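Local coordinates for protein putative O-acetylhomoserine (Thiol)-lyase (Campylobacter jejuni, PDB 4OC9) that probably uses pyridoxal 5'-phosphate to replace the acetate of O-acetylhomoserine with a sulfur nucleophile, forming homocysteine or a related product, at residues N156-I161 with N324-L329; G315-T320 with L342-A347; R354-K359 with S374-P379; T360-L365 with D412-D417. One frame throughout, in Å; residues are numbered along the deposited sequence.

Contact 1 of 4, residues N156-I161 with N324-L329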
# COMPACT_ATOMS: atom_id res chain seq x y z
N ASN D 156 -9.66 29.81 2.55
CA ASN D 156 -8.55 29.42 3.40
C ASN D 156 -7.49 30.51 3.40
O ASN D 156 -6.81 30.69 2.41
CB ASN D 156 -8.01 28.10 2.86
CG ASN D 156 -6.85 27.56 3.68
OD1 ASN D 156 -6.21 28.27 4.42
ND2 ASN D 156 -6.52 26.29 3.45
N PRO D 157 -7.19 31.11 4.56
CA PRO D 157 -7.64 30.93 5.93
C PRO D 157 -8.65 31.90 6.48
O PRO D 157 -8.90 31.85 7.70
CB PRO D 157 -6.36 31.21 6.70
CG PRO D 157 -5.85 32.40 5.98
CD PRO D 157 -6.20 32.18 4.51
N GLN D 158 -9.15 32.81 5.65
CA GLN D 158 -10.14 33.79 6.18
C GLN D 158 -11.54 33.21 6.48
O GLN D 158 -12.28 33.78 7.24
CB GLN D 158 -10.29 35.13 5.47
CG GLN D 158 -10.95 36.12 6.42
CD GLN D 158 -11.31 37.43 5.78
OE1 GLN D 158 -10.91 37.69 4.64
NE2 GLN D 158 -12.05 38.26 6.49
N ILE D 159 -11.87 32.08 5.89
CA ILE D 159 -13.17 31.46 6.08
C ILE D 159 -14.18 32.44 5.45
O ILE D 159 -15.22 32.73 5.99
CB ILE D 159 -13.53 31.14 7.54
CG1 ILE D 159 -12.44 30.32 8.26
CG2 ILE D 159 -14.78 30.30 7.62
CD1 ILE D 159 -11.21 31.09 8.61
N ALA D 160 -13.82 32.99 4.30
CA ALA D 160 -14.68 33.92 3.61
C ALA D 160 -15.60 33.15 2.67
O ALA D 160 -15.15 32.34 1.86
CB ALA D 160 -13.86 34.91 2.82
N ILE D 161 -16.88 33.44 2.77
CA ILE D 161 -17.88 32.79 1.95
C ILE D 161 -18.25 33.62 0.73
O ILE D 161 -18.65 34.78 0.84
CB ILE D 161 -19.14 32.48 2.74
CG1 ILE D 161 -18.79 31.59 3.92
CG2 ILE D 161 -20.16 31.80 1.84
CD1 ILE D 161 -19.96 31.22 4.81
N ASN D 324 -20.33 37.47 12.75
CA ASN D 324 -19.40 37.33 11.63
C ASN D 324 -19.99 37.93 10.34
O ASN D 324 -21.16 37.79 10.07
CB ASN D 324 -19.01 35.88 11.42
CG ASN D 324 -17.72 35.77 10.63
OD1 ASN D 324 -16.64 36.22 11.08
ND2 ASN D 324 -17.77 35.11 9.54
N ALA D 325 -19.13 38.51 9.51
CA ALA D 325 -19.54 39.15 8.26
C ALA D 325 -20.10 38.19 7.19
O ALA D 325 -20.78 38.63 6.28
CB ALA D 325 -18.36 39.92 7.67
N TYR D 326 -19.77 36.92 7.30
CA TYR D 326 -20.25 35.96 6.35
C TYR D 326 -21.37 35.11 6.89
O TYR D 326 -21.80 34.18 6.24
CB TYR D 326 -19.07 35.10 5.87
CG TYR D 326 -18.02 35.96 5.21
CD1 TYR D 326 -18.20 36.42 3.92
CD2 TYR D 326 -16.85 36.32 5.87
CE1 TYR D 326 -17.27 37.25 3.32
CE2 TYR D 326 -15.90 37.15 5.27
CZ TYR D 326 -16.12 37.61 4.00
OH TYR D 326 -15.18 38.38 3.39
N HIS D 327 -21.88 35.46 8.07
CA HIS D 327 -22.96 34.69 8.71
C HIS D 327 -24.23 34.54 7.86
O HIS D 327 -24.79 33.45 7.79
CB HIS D 327 -23.25 35.23 10.12
CG HIS D 327 -24.24 34.41 10.90
ND1 HIS D 327 -23.88 33.28 11.60
CD2 HIS D 327 -25.56 34.60 11.14
CE1 HIS D 327 -24.94 32.79 12.22
NE2 HIS D 327 -25.98 33.57 11.95
N ASN D 328 -24.69 35.63 7.25
CA ASN D 328 -25.88 35.57 6.37
C ASN D 328 -25.65 34.70 5.14
O ASN D 328 -26.52 33.94 4.73
CB ASN D 328 -26.34 36.96 5.96
CG ASN D 328 -26.99 37.71 7.09
OD1 ASN D 328 -27.50 37.12 8.04
ND2 ASN D 328 -27.02 39.03 6.97
N LEU D 329 -24.47 34.82 4.54
CA LEU D 329 -24.12 33.99 3.38
C LEU D 329 -24.06 32.52 3.85
O LEU D 329 -24.41 31.61 3.09
CB LEU D 329 -22.79 34.43 2.77
CG LEU D 329 -22.90 35.79 2.06
CD1 LEU D 329 -21.57 36.41 1.70
CD2 LEU D 329 -23.76 35.59 0.82
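A160 lies against the phenol ring of Y326, a compact example of how a buried tyrosine can dock one loop on another through its face while its hydroxyl is held by polar partners. The backbone carbon makes the contact: A160 CA sits 3.9 Å from the centre of the Y326 ring and 11° off its normal, a CH-pi interaction, while A160 CB reaches Y326 CZ at 3.7 Å. I161 N lies over the same face, displaced toward the rim, and A325 CB is offset over the opposite one.

At the ring edge, Q158 NE2 comes within 4.2 Å of Y326 CE2, the amide and ring planes being nearly perpendicular. The phenol oxygen and Q158 OE1 both bond K107 NZ, and D133 also takes a hydrogen bond with Y326 OH.

The remaining packing is aliphatic. I161 slides past both partners, with its CG1 4.0 Å from Y326 CB and its CG2 3.8 Å from L329 CB. Beside it, L329 CD1 approaches I161 O at 3.5 Å.

Y326 belongs to the type I turn from N324 to H327 and occupies the N-cap position of helix 327-333. The contact thus seats the start of that helix on the loop between strand 146-152 and helix 164-174, with I159 packing on S344 of strand 342-346 and Q158 on N317 of strand 315-317.

Contact 2 of 4, residues G315-T320 with L342-A347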
# COMPACT_ATOMS: atom_id res chain seq x y z
N GLY D 315 -10.31 38.43 18.34
CA GLY D 315 -11.22 38.34 17.19
C GLY D 315 -11.23 36.91 16.71
O GLY D 315 -10.19 36.26 16.71
N VAL D 316 -12.39 36.43 16.29
CA VAL D 316 -12.55 35.10 15.82
C VAL D 316 -13.27 35.06 14.50
O VAL D 316 -14.32 35.64 14.36
CB VAL D 316 -13.37 34.23 16.80
CG1 VAL D 316 -13.54 32.80 16.26
CG2 VAL D 316 -12.69 34.17 18.17
N ASN D 317 -12.74 34.28 13.57
CA ASN D 317 -13.36 34.13 12.24
C ASN D 317 -13.96 32.77 12.03
O ASN D 317 -13.23 31.80 11.78
CB ASN D 317 -12.38 34.25 11.13
CG ASN D 317 -12.01 35.63 10.80
OD1 ASN D 317 -12.70 36.60 11.11
ND2 ASN D 317 -10.98 35.73 10.01
N TYR D 318 -15.27 32.67 12.17
CA TYR D 318 -15.97 31.39 11.96
C TYR D 318 -17.42 31.78 11.62
O TYR D 318 -18.05 32.52 12.33
CB TYR D 318 -15.79 30.42 13.13
CG TYR D 318 -16.24 29.03 12.83
CD1 TYR D 318 -15.47 28.19 12.05
CD2 TYR D 318 -17.40 28.53 13.37
CE1 TYR D 318 -15.88 26.90 11.77
CE2 TYR D 318 -17.83 27.25 13.09
CZ TYR D 318 -17.05 26.43 12.29
OH TYR D 318 -17.50 25.13 12.03
N PRO D 319 -17.95 31.25 10.52
CA PRO D 319 -19.29 31.60 10.05
C PRO D 319 -20.50 31.37 10.94
O PRO D 319 -21.50 32.03 10.74
CB PRO D 319 -19.42 30.77 8.76
CG PRO D 319 -18.06 30.28 8.44
CD PRO D 319 -17.41 30.10 9.78
N THR D 320 -20.42 30.46 11.91
CA THR D 320 -21.55 30.22 12.77
C THR D 320 -21.72 31.36 13.78
O THR D 320 -22.79 31.48 14.39
CB THR D 320 -21.41 28.91 13.56
OG1 THR D 320 -20.30 28.99 14.46
CG2 THR D 320 -21.26 27.75 12.64
N LEU D 342 -12.31 24.52 9.77
CA LEU D 342 -11.26 25.51 9.69
C LEU D 342 -11.71 26.82 10.32
O LEU D 342 -12.85 27.24 10.15
CB LEU D 342 -10.94 25.83 8.25
CG LEU D 342 -9.69 26.68 8.08
CD1 LEU D 342 -8.48 25.82 8.50
CD2 LEU D 342 -9.54 27.07 6.63
N LEU D 343 -10.84 27.44 11.10
CA LEU D 343 -11.21 28.73 11.69
C LEU D 343 -9.91 29.49 11.96
O LEU D 343 -8.83 28.90 11.91
CB LEU D 343 -11.98 28.57 12.97
CG LEU D 343 -11.34 28.05 14.25
CD1 LEU D 343 -10.36 29.07 14.81
CD2 LEU D 343 -12.41 27.87 15.31
N SER D 344 -10.01 30.80 12.19
CA SER D 344 -8.82 31.56 12.51
C SER D 344 -9.19 32.53 13.60
O SER D 344 -10.35 32.76 13.89
CB SER D 344 -8.22 32.30 11.32
OG SER D 344 -9.07 33.32 10.90
N PHE D 345 -8.18 33.01 14.31
CA PHE D 345 -8.43 33.98 15.38
C PHE D 345 -7.22 34.88 15.55
O PHE D 345 -6.11 34.54 15.12
CB PHE D 345 -8.80 33.31 16.72
CG PHE D 345 -7.71 32.52 17.36
CD1 PHE D 345 -6.82 33.12 18.23
CD2 PHE D 345 -7.57 31.17 17.11
CE1 PHE D 345 -5.81 32.39 18.83
CE2 PHE D 345 -6.56 30.44 17.70
CZ PHE D 345 -5.69 31.04 18.57
N GLU D 346 -7.44 36.00 16.22
CA GLU D 346 -6.42 36.98 16.50
C GLU D 346 -5.93 36.87 17.93
O GLU D 346 -6.73 36.88 18.86
CB GLU D 346 -6.96 38.41 16.27
CG GLU D 346 -7.43 38.67 14.86
CD GLU D 346 -6.31 38.56 13.85
OE1 GLU D 346 -5.23 39.13 14.13
OE2 GLU D 346 -6.51 37.94 12.78
N ALA D 347 -4.62 36.74 18.10
CA ALA D 347 -4.02 36.68 19.42
C ALA D 347 -3.79 38.14 19.81
O ALA D 347 -4.11 39.03 19.04
CB ALA D 347 -2.70 35.95 19.37
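N317 and S344 face each other as an antiparallel hydrogen-bonded pair and illustrate how a side-chain bond can reinforce a backbone ladder. The straight bond runs from N317 N to S344 O at 2.9 Å, with an angle of 171° at the hydrogen; the return bond from S344 N to N317 O is weak. Two residues along, E346 N donates to G315 O at 2.8 Å.

The added bond is between side chains: N317 ND2 gives a hydrogen to S344 OG at 3.2 Å. It is bent, and the hydroxyl oxygen lies 30° out of the amide plane. S344 OG stands between its own backbone N and carbonyl carbon (chi1 68°), which keeps it close to the neighbouring strand.

The other contacts are mainly apolar. On the sheet face opposite N317 and S344, V316 CG2 lies 4.2 Å from F345 CB in a non-hydrogen-bonded pair, and both side chains also pack on L307 of helix 276-309. Beyond the strand, the Y318 ring crosses L343 at about a right angle, CD1 of Y318 meeting L343 CB at 3.6 Å. The edge of that ring also points at L342 O, 3.4 Å from Y318 CD1, and its hydroxyl bonds S340 O.

Strands 315-317 and 342-346 are adjacent and antiparallel, yet the chain joins them through helix 327-333 rather than a tight hairpin. Strand 315-317 is outermost, within this chain, in the mixed sheet of the C-terminal domain. Such a smaller sheet beside the large cofactor-binding one is characteristic of fold type I PLP enzymes.

Contact 3 of 4, residues R354-K359 with S374-P379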
# COMPACT_ATOMS: atom_id res chain seq x y z
N ARG D 354 2.85 33.36 18.79
CA ARG D 354 3.97 32.49 18.74
C ARG D 354 3.98 31.61 20.02
O ARG D 354 4.26 30.40 19.95
CB ARG D 354 5.21 33.37 18.63
CG ARG D 354 6.48 32.81 18.07
CD ARG D 354 7.59 33.87 18.11
NE ARG D 354 8.84 33.10 18.16
CZ ARG D 354 9.33 32.50 19.27
NH1 ARG D 354 10.48 31.81 19.24
NH2 ARG D 354 8.66 32.55 20.42
N ARG D 355 3.70 32.18 21.19
CA ARG D 355 3.70 31.34 22.42
C ARG D 355 2.66 30.26 22.31
O ARG D 355 2.88 29.14 22.76
CB ARG D 355 3.47 32.11 23.72
CG ARG D 355 4.64 32.97 24.17
CD ARG D 355 4.44 33.53 25.58
NE ARG D 355 3.20 34.31 25.73
CZ ARG D 355 3.05 35.59 25.39
NH1 ARG D 355 4.05 36.27 24.82
NH2 ARG D 355 1.89 36.20 25.57
N ILE D 356 1.51 30.62 21.76
CA ILE D 356 0.42 29.69 21.58
C ILE D 356 0.88 28.53 20.71
O ILE D 356 0.72 27.38 21.10
CB ILE D 356 -0.81 30.37 20.96
CG1 ILE D 356 -1.41 31.37 21.95
CG2 ILE D 356 -1.88 29.34 20.65
CD1 ILE D 356 -2.53 32.21 21.39
N CYS D 357 1.42 28.83 19.54
CA CYS D 357 1.91 27.77 18.64
C CYS D 357 2.97 26.87 19.29
O CYS D 357 3.00 25.68 19.04
CB CYS D 357 2.52 28.33 17.39
SG CYS D 357 1.37 29.16 16.33
N ASP D 358 3.79 27.44 20.16
CA ASP D 358 4.82 26.69 20.85
C ASP D 358 4.34 25.92 22.12
O ASP D 358 5.06 25.06 22.63
CB ASP D 358 6.01 27.63 21.18
CG ASP D 358 6.73 28.20 19.90
OD1 ASP D 358 6.47 27.78 18.75
OD2 ASP D 358 7.60 29.08 20.04
N LYS D 359 3.12 26.21 22.58
CA LYS D 359 2.56 25.58 23.79
C LYS D 359 1.53 24.49 23.66
O LYS D 359 1.28 23.78 24.64
CB LYS D 359 1.54 26.49 24.47
CG LYS D 359 1.55 26.29 25.95
CD LYS D 359 2.60 27.14 26.65
CE LYS D 359 2.56 26.93 28.19
NZ LYS D 359 3.19 25.65 28.57
N SER D 374 -6.05 17.56 15.36
CA SER D 374 -6.12 19.01 15.29
C SER D 374 -4.76 19.62 14.97
O SER D 374 -3.76 19.17 15.49
CB SER D 374 -6.69 19.62 16.57
OG SER D 374 -8.02 19.19 16.74
N LEU D 375 -4.77 20.65 14.14
CA LEU D 375 -3.54 21.31 13.73
C LEU D 375 -3.56 22.83 13.92
O LEU D 375 -4.61 23.48 13.95
CB LEU D 375 -3.31 21.07 12.24
CG LEU D 375 -3.41 19.63 11.76
CD1 LEU D 375 -3.21 19.57 10.27
CD2 LEU D 375 -2.43 18.71 12.47
N ILE D 376 -2.36 23.39 14.03
CA ILE D 376 -2.21 24.83 14.24
C ILE D 376 -1.05 25.39 13.46
O ILE D 376 -0.07 24.71 13.24
CB ILE D 376 -2.04 25.14 15.74
CG1 ILE D 376 -1.91 26.65 15.98
CG2 ILE D 376 -0.84 24.42 16.33
CD1 ILE D 376 -1.99 27.09 17.43
N ILE D 377 -1.20 26.63 13.04
CA ILE D 377 -0.18 27.35 12.30
C ILE D 377 -0.37 28.87 12.32
O ILE D 377 -1.46 29.35 12.60
CB ILE D 377 -0.19 26.94 10.84
CG1 ILE D 377 1.25 27.23 10.31
CG2 ILE D 377 -1.45 27.57 10.15
CD1 ILE D 377 1.64 26.25 9.25
N HIS D 378 0.72 29.60 12.07
CA HIS D 378 0.76 31.08 12.01
C HIS D 378 1.01 31.48 10.54
O HIS D 378 2.16 31.59 10.13
CB HIS D 378 1.92 31.59 12.85
CG HIS D 378 2.03 33.08 12.86
ND1 HIS D 378 2.61 33.79 11.83
CD2 HIS D 378 1.68 33.99 13.80
CE1 HIS D 378 2.59 35.08 12.13
NE2 HIS D 378 2.03 35.23 13.32
N PRO D 379 -0.05 31.71 9.76
CA PRO D 379 -0.00 32.05 8.31
C PRO D 379 0.96 33.11 7.77
O PRO D 379 1.58 32.89 6.72
CB PRO D 379 -1.43 32.50 8.01
CG PRO D 379 -2.25 31.75 8.98
CD PRO D 379 -1.44 31.71 10.25
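Helix-on-sheet packing in the C-terminal domain brings I356 and C357 of helix 350-359 onto I376 of strand 375-377. The helix lies in the chain between strand 342-346 and strand 364-365, and it packs side chains on the sheet those strands share. Its axis passes 8.7 Å from that of strand 375-377, and their N-to-C directions are 149° apart, so helix and strand run in roughly opposite senses.

I376 carries the strand's side of the contact. Its CG1 is anti to the backbone N (chi1 -179°) and chi2 is extended at 170°, which carries CD1 to the helix. The methyl I376 CD1 touches I356 CG2 at 3.9 Å, the two isoleucines crossing at about a right angle. I356 is further enclosed by I402 of strand 401-405 and by A421 and I422 of helix 411-422.

H378, just after the strand, also points its CB toward the helix. Its imidazole is turned to other partners: NE2 bonds K399 O, and the ring meets that of Y350 with the planes at about a right angle. L38 of the second subunit packs on both C357 and H378, which places one end of this interface at a subunit boundary. Outside the packing, D358 OD1 accepts a hydrogen bond from L38 N of that same subunit.

The sulfur lies between these neighbours: C357 SG is 4.1 Å from I376 CD1 and 4.3 Å from H378 CB.

Contact 4 of 4, residues T360-L365 with D412-D417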
# COMPACT_ATOMS: atom_id res chain seq x y z
N THR D 360 0.80 24.49 22.56
CA THR D 360 -0.23 23.48 22.38
C THR D 360 0.34 22.10 22.38
O THR D 360 1.41 21.88 21.87
CB THR D 360 -1.07 23.65 21.11
OG1 THR D 360 -0.20 23.71 19.98
CG2 THR D 360 -1.92 24.90 21.17
N GLN D 361 -0.40 21.16 22.98
CA GLN D 361 -0.01 19.74 23.06
C GLN D 361 -0.88 18.81 22.16
O GLN D 361 -0.41 17.75 21.76
CB GLN D 361 -0.05 19.23 24.51
CG GLN D 361 0.83 20.04 25.45
CD GLN D 361 2.30 20.00 25.06
OE1 GLN D 361 2.84 18.96 24.66
NE2 GLN D 361 2.99 21.14 25.23
N LEU D 362 -2.13 19.17 21.88
CA LEU D 362 -3.02 18.39 21.01
C LEU D 362 -3.05 19.01 19.63
O LEU D 362 -3.09 18.28 18.64
CB LEU D 362 -4.44 18.26 21.57
CG LEU D 362 -4.55 17.46 22.86
CD1 LEU D 362 -6.00 17.44 23.29
CD2 LEU D 362 -4.00 16.05 22.67
N PHE D 363 -3.13 20.33 19.55
CA PHE D 363 -3.08 20.99 18.28
C PHE D 363 -1.62 20.84 17.88
O PHE D 363 -0.71 21.27 18.60
CB PHE D 363 -3.51 22.42 18.36
CG PHE D 363 -4.99 22.60 18.50
CD1 PHE D 363 -5.62 22.50 19.73
CD2 PHE D 363 -5.76 22.92 17.40
CE1 PHE D 363 -6.99 22.71 19.85
CE2 PHE D 363 -7.12 23.09 17.52
CZ PHE D 363 -7.73 22.96 18.75
N LEU D 364 -1.39 20.17 16.76
CA LEU D 364 -0.06 19.94 16.28
C LEU D 364 0.38 21.03 15.33
O LEU D 364 -0.30 21.34 14.35
CB LEU D 364 -0.00 18.59 15.55
CG LEU D 364 -0.45 17.38 16.35
CD1 LEU D 364 -0.44 16.14 15.52
CD2 LEU D 364 0.42 17.19 17.58
N LEU D 365 1.54 21.62 15.63
CA LEU D 365 2.09 22.68 14.81
C LEU D 365 2.50 22.01 13.50
O LEU D 365 3.48 21.27 13.45
CB LEU D 365 3.31 23.31 15.47
CG LEU D 365 3.98 24.40 14.65
CD1 LEU D 365 2.99 25.51 14.33
CD2 LEU D 365 5.16 24.96 15.42
N ASP D 412 -13.71 19.09 24.87
CA ASP D 412 -13.24 19.59 26.16
C ASP D 412 -11.73 19.51 26.19
O ASP D 412 -11.08 20.43 26.70
CB ASP D 412 -13.87 18.84 27.32
CG ASP D 412 -15.34 19.14 27.48
OD1 ASP D 412 -15.80 20.22 27.03
OD2 ASP D 412 -16.04 18.32 28.10
N ASP D 413 -11.17 18.41 25.68
CA ASP D 413 -9.71 18.24 25.63
C ASP D 413 -9.07 19.30 24.74
O ASP D 413 -8.04 19.88 25.08
CB ASP D 413 -9.34 16.88 25.09
CG ASP D 413 -9.68 15.77 26.01
OD1 ASP D 413 -9.87 16.02 27.21
OD2 ASP D 413 -9.75 14.61 25.55
N LEU D 414 -9.71 19.58 23.61
CA LEU D 414 -9.20 20.60 22.71
C LEU D 414 -9.23 21.99 23.33
O LEU D 414 -8.27 22.76 23.23
CB LEU D 414 -9.97 20.59 21.38
CG LEU D 414 -9.84 19.33 20.55
CD1 LEU D 414 -10.65 19.51 19.28
CD2 LEU D 414 -8.37 19.06 20.21
N ILE D 415 -10.37 22.32 23.95
CA ILE D 415 -10.56 23.62 24.59
C ILE D 415 -9.54 23.78 25.68
O ILE D 415 -8.89 24.80 25.77
CB ILE D 415 -11.98 23.75 25.10
CG1 ILE D 415 -12.93 23.95 23.91
CG2 ILE D 415 -12.09 24.96 26.01
CD1 ILE D 415 -14.40 23.95 24.25
N ALA D 416 -9.36 22.74 26.49
CA ALA D 416 -8.38 22.79 27.57
C ALA D 416 -6.95 23.01 27.04
O ALA D 416 -6.16 23.72 27.66
CB ALA D 416 -8.42 21.51 28.40
N ASP D 417 -6.60 22.38 25.93
CA ASP D 417 -5.26 22.52 25.37
C ASP D 417 -5.09 23.98 24.90
O ASP D 417 -4.05 24.60 25.13
CB ASP D 417 -5.06 21.54 24.20
CG ASP D 417 -3.66 21.59 23.63
OD1 ASP D 417 -2.67 21.65 24.39
OD2 ASP D 417 -3.52 21.53 22.38
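T360 and D417 bring their backbones closest, with CA atoms 5.9 Å apart, where the loop leaving helix 350-359 turns its N-H groups toward helix 411-422. A single carboxylate takes up three successive amides, a clear case of one acid fixing the path of a loop.

D417 CG is anti to the backbone N (chi1 -177°), directing the group at the loop. Q361 N donates to the syn lone pair of D417 OD1 at 2.7 Å, while Q420 NE2 bonds the same oxygen. D417 OD2 takes two donors from one face of its plane: L362 N at 2.8 Å comes from above, 58° out of the plane, and F363 N at 3.1 Å approaches nearly along the C-O axis. So many donors would be expected to favour the charged form of this buried acid. Within the loop, T360 OG1 donates to F363 O at 2.8 Å.

L362 and F363 add apolar packing beside the bonds. The F363 ring turns its edge to D417 OD2 and L414 O, and its CE1 lies 3.9 Å from L414 CD2. L362 CD1 packs 3.8 Å from D413 CB, whose carboxylate is held by T8 and N5 of the third subunit.

The D417 carboxylate, on helix 411-422, thereby gathers the consecutive N-H groups of residues 361 to 363, fixing the lead-in to strand 364-365 of the C-terminal domain's sheet, outermost within this chain, where L365 makes backbone hydrogen bonds to the second subunit.

In the fold
Followed from the N terminus, the chain enters contact 1 at the loop 156-161 and closes it only at 324-329, after 162 intervening residues. Contact 2 opens before that closure, at 315-320, and ends at 342-347, so the two cross; they touch where H327 meets P319. Contacts 3 and 4 come later and repeat the pattern: 354-359 and 360-365 open in turn, then 374-379 and 412-417 close them, and backbone bonds between L364 and both S374 and I376 join the two. Contacts 2, 3 and 4 all reach the mixed sheet of the C-terminal domain, whereas contact 1 ties that domain to the loop following strand 146-152 of the seven-stranded sheet.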